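Local coordinates for protein spectinomycin phosphotransferase (Legionella pneumophila serogroup 1, PDB 3I0O) that probably transfers a phosphate group from a nucleotide to spectinomycin, as a member of the aminoglycoside phosphotransferase family with a protein-kinase-like fold, at residues Glu76-Ile81 and Ile98-Ile103. Residues are numbered along the deposited sequence; the frame is centred on the assembly and turned at random.
With ADP (adenosine-5'-diphosphate), chain B.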
loop_
_atom_site.group_PDB
_atom_site.type_symbol
_atom_site.label_atom_id
_atom_site.label_comp_id
_atom_site.label_asym_id
_atom_site.label_seq_id
_atom_site.Cartn_x
_atom_site.Cartn_y
_atom_site.Cartn_z
ATOM N N GLU A 76 9.166 14.641 -1.029
ATOM C CA GLU A 76 7.875 14.093 -0.647
ATOM C C GLU A 76 7.891 12.729 0.049
ATOM O O GLU A 76 6.947 11.958 -0.086
ATOM C CB GLU A 76 6.957 14.026 -1.873
ATOM C CG GLU A 76 6.544 15.383 -2.449
ATOM C CD GLU A 76 7.606 16.020 -3.342
ATOM O OE1 GLU A 76 8.617 15.350 -3.650
ATOM O OE2 GLU A 76 7.423 17.191 -3.748
ATOM N N ILE A 77 8.967 12.419 0.767
ATOM C CA ILE A 77 9.055 11.168 1.523
ATOM C C ILE A 77 9.481 11.534 2.951
ATOM O O ILE A 77 10.190 12.521 3.162
ATOM C CB ILE A 77 10.090 10.163 0.922
ATOM C CG1 ILE A 77 11.458 10.819 0.825
ATOM C CG2 ILE A 77 9.624 9.666 -0.444
ATOM C CD1 ILE A 77 12.521 9.916 0.263
ATOM N N ILE A 78 9.042 10.757 3.932
ATOM C CA ILE A 78 9.394 11.050 5.309
ATOM C C ILE A 78 10.682 10.325 5.659
ATOM O O ILE A 78 10.686 9.112 5.844
ATOM C CB ILE A 78 8.271 10.610 6.271
ATOM C CG1 ILE A 78 6.916 11.128 5.752
ATOM C CG2 ILE A 78 8.555 11.137 7.665
ATOM C CD1 ILE A 78 5.713 10.721 6.584
ATOM N N PHE A 79 11.780 11.070 5.743
ATOM C CA PHE A 79 13.071 10.465 6.064
ATOM C C PHE A 79 13.162 10.109 7.548
ATOM O O PHE A 79 12.880 10.930 8.419
ATOM C CB PHE A 79 14.226 11.402 5.680
ATOM C CG PHE A 79 15.548 10.690 5.512
ATOM C CD1 PHE A 79 15.780 9.887 4.396
ATOM C CD2 PHE A 79 16.548 10.800 6.479
ATOM C CE1 PHE A 79 16.987 9.201 4.239
ATOM C CE2 PHE A 79 17.766 10.114 6.333
ATOM C CZ PHE A 79 17.984 9.311 5.206
ATOM N N PRO A 80 13.573 8.873 7.850
ATOM C CA PRO A 80 13.701 8.405 9.234
ATOM C C PRO A 80 14.692 9.231 10.052
ATOM O O PRO A 80 15.528 9.946 9.510
ATOM C CB PRO A 80 14.179 6.953 9.080
ATOM C CG PRO A 80 13.767 6.575 7.688
ATOM C CD PRO A 80 14.025 7.842 6.904
ATOM N N ILE A 81 14.584 9.112 11.365
ATOM C CA ILE A 81 15.466 9.800 12.283
ATOM C C ILE A 81 16.633 8.864 12.607
ATOM O O ILE A 81 16.432 7.670 12.821
ATOM C CB ILE A 81 14.689 10.168 13.544
ATOM C CG1 ILE A 81 13.696 11.272 13.188
ATOM C CG2 ILE A 81 15.629 10.617 14.646
ATOM C CD1 ILE A 81 12.546 11.331 14.099
ATOM N N ILE A 98 12.024 2.124 14.175
ATOM C CA ILE A 98 12.168 3.096 13.104
ATOM C C ILE A 98 11.370 4.331 13.486
ATOM O O ILE A 98 10.142 4.303 13.546
ATOM C CB ILE A 98 11.645 2.569 11.756
ATOM C CG1 ILE A 98 12.282 1.216 11.438
ATOM C CG2 ILE A 98 11.962 3.583 10.652
ATOM C CD1 ILE A 98 11.943 0.694 10.057
ATOM N N ALA A 99 12.080 5.416 13.748
ATOM C CA ALA A 99 11.434 6.652 14.130
ATOM C C ALA A 99 11.389 7.631 12.958
ATOM O O ALA A 99 12.252 7.621 12.085
ATOM C CB ALA A 99 12.178 7.261 15.296
ATOM N N TYR A 100 10.362 8.464 12.932
ATOM C CA TYR A 100 10.222 9.465 11.892
ATOM C C TYR A 100 9.647 10.681 12.570
ATOM O O TYR A 100 9.138 10.592 13.672
ATOM C CB TYR A 100 9.201 9.062 10.821
ATOM C CG TYR A 100 9.464 7.790 10.065
ATOM C CD1 TYR A 100 9.092 6.551 10.588
ATOM C CD2 TYR A 100 10.041 7.824 8.796
ATOM C CE1 TYR A 100 9.281 5.384 9.865
ATOM C CE2 TYR A 100 10.235 6.654 8.062
ATOM C CZ TYR A 100 9.852 5.440 8.598
ATOM O OH TYR A 100 10.031 4.285 7.868
ATOM N N PRO A 101 9.763 11.849 11.939
ATOM C CA PRO A 101 9.156 12.991 12.622
ATOM C C PRO A 101 7.649 12.740 12.450
ATOM O O PRO A 101 7.243 12.000 11.547
ATOM C CB PRO A 101 9.645 14.181 11.806
ATOM C CG PRO A 101 9.861 13.599 10.430
ATOM C CD PRO A 101 10.489 12.261 10.725
ATOM N N PHE A 102 6.817 13.331 13.298
ATOM C CA PHE A 102 5.387 13.122 13.180
ATOM C C PHE A 102 4.792 14.144 12.227
ATOM O O PHE A 102 5.041 15.343 12.366
ATOM C CB PHE A 102 4.712 13.247 14.545
ATOM C CG PHE A 102 3.324 12.670 14.591
ATOM C CD1 PHE A 102 3.114 11.379 15.047
ATOM C CD2 PHE A 102 2.227 13.418 14.168
ATOM C CE1 PHE A 102 1.823 10.831 15.085
ATOM C CE2 PHE A 102 0.937 12.883 14.200
ATOM C CZ PHE A 102 0.735 11.584 14.663
ATOM N N ILE A 103 4.015 13.658 11.260
ATOM C CA ILE A 103 3.348 14.504 10.265
ATOM C C ILE A 103 1.835 14.456 10.561
ATOM O O ILE A 103 1.221 13.391 10.522
ATOM C CB ILE A 103 3.615 13.972 8.825
ATOM C CG1 ILE A 103 5.120 13.904 8.556
ATOM C CG2 ILE A 103 2.911 14.853 7.789
ATOM C CD1 ILE A 103 5.803 15.244 8.514
HETATM P PB ADP B . 0.685 0.438 6.925
HETATM O O1B ADP B . 1.485 -0.223 5.869
HETATM O O2B ADP B . 0.391 -0.289 8.181
HETATM O O3B ADP B . -0.719 0.917 6.276
HETATM P PA ADP B . 1.479 3.168 6.417
HETATM O O1A ADP B . 2.905 3.506 6.221
HETATM O O2A ADP B . 0.602 3.029 5.234
HETATM O O3A ADP B . 1.413 1.825 7.328
HETATM O "O5'" ADP B . 0.823 4.267 7.405
HETATM C "C5'" ADP B . -0.540 4.127 7.864
HETATM C "C4'" ADP B . -1.034 5.408 8.551
HETATM O "O4'" ADP B . -0.146 5.809 9.607
HETATM C "C3'" ADP B . -1.107 6.645 7.639
HETATM O "O3'" ADP B . -2.433 6.766 7.099
HETATM C "C2'" ADP B . -0.869 7.783 8.643
HETATM O "O2'" ADP B . -2.116 8.122 9.284
HETATM C "C1'" ADP B . 0.098 7.224 9.706
HETATM N N9 ADP B . 1.522 7.660 9.534
HETATM C C8 ADP B . 2.520 7.076 8.783
HETATM N N7 ADP B . 3.661 7.700 8.833
HETATM C C5 ADP B . 3.419 8.778 9.674
HETATM C C6 ADP B . 4.244 9.863 10.155
HETATM N N6 ADP B . 5.522 10.004 9.817
HETATM N N1 ADP B . 3.672 10.781 10.995
HETATM C C2 ADP B . 2.376 10.642 11.340
HETATM N N3 ADP B . 1.517 9.681 10.958
HETATM C C4 ADP B . 2.114 8.769 10.114
HETATM O O HOH W 1 15.043 5.354 12.964
#
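Ile78 and Tyr100 meet where the loop after helix 59-71 runs beside the end of strand 96-101, at the hinge of this kinase-like fold, where the chain leaving the N-terminal sheet takes hold of the adenine of ADP. Ile78 divides its branches between protein and nucleotide. Its CG2, set anti to the backbone N (CG1 has chi1 -48°), lies 3.8 Å from Pro101 CD and also touches Tyr100, while the extended CG1-CD1 arm reaches Ile103 CG1 and comes within 3.3 Å of ADP N6. A branched, apolar residue suits a place where one branch packs on protein and the other borders the base without offering a polar group. The Tyr100 side chain crosses that of Ile78 at about a right angle, and Ile78 O lies near the plane of the ring, at its CD2-CE2 edge, 3.3 Å from Tyr100 CD2. Pro80 runs alongside the same side chain, its CG 3.6 Å from Tyr100 CE2; proline suits the place, having no N-H to satisfy and a compact apolar ring to pack. Beyond it, Ile81 N donates to Ala99 O (2.9 Å, 165° at the hydrogen), approaching from above the carbonyl plane, and a water joins Ile81 O to Ala99 N. The small Ala99 suits this close approach, its CB 4.2 Å from Ile81 CB, and the CD1 of Ile81 lies over the backbone of Tyr100 and Pro101. Strand 48-54 pairs with strand 96-101 on the edge away from the loop, Tyr100 bonding to Phe50 through the backbone. ADP C2 sits 3.6 Å above the plane of the Phe102 ring, over its centre. ADP N6 donates to Pro101 O, a role needing no N-H, and Ile103 N completes the adenine grip with a nearly straight bond to ADP N1, 2.9 Å long.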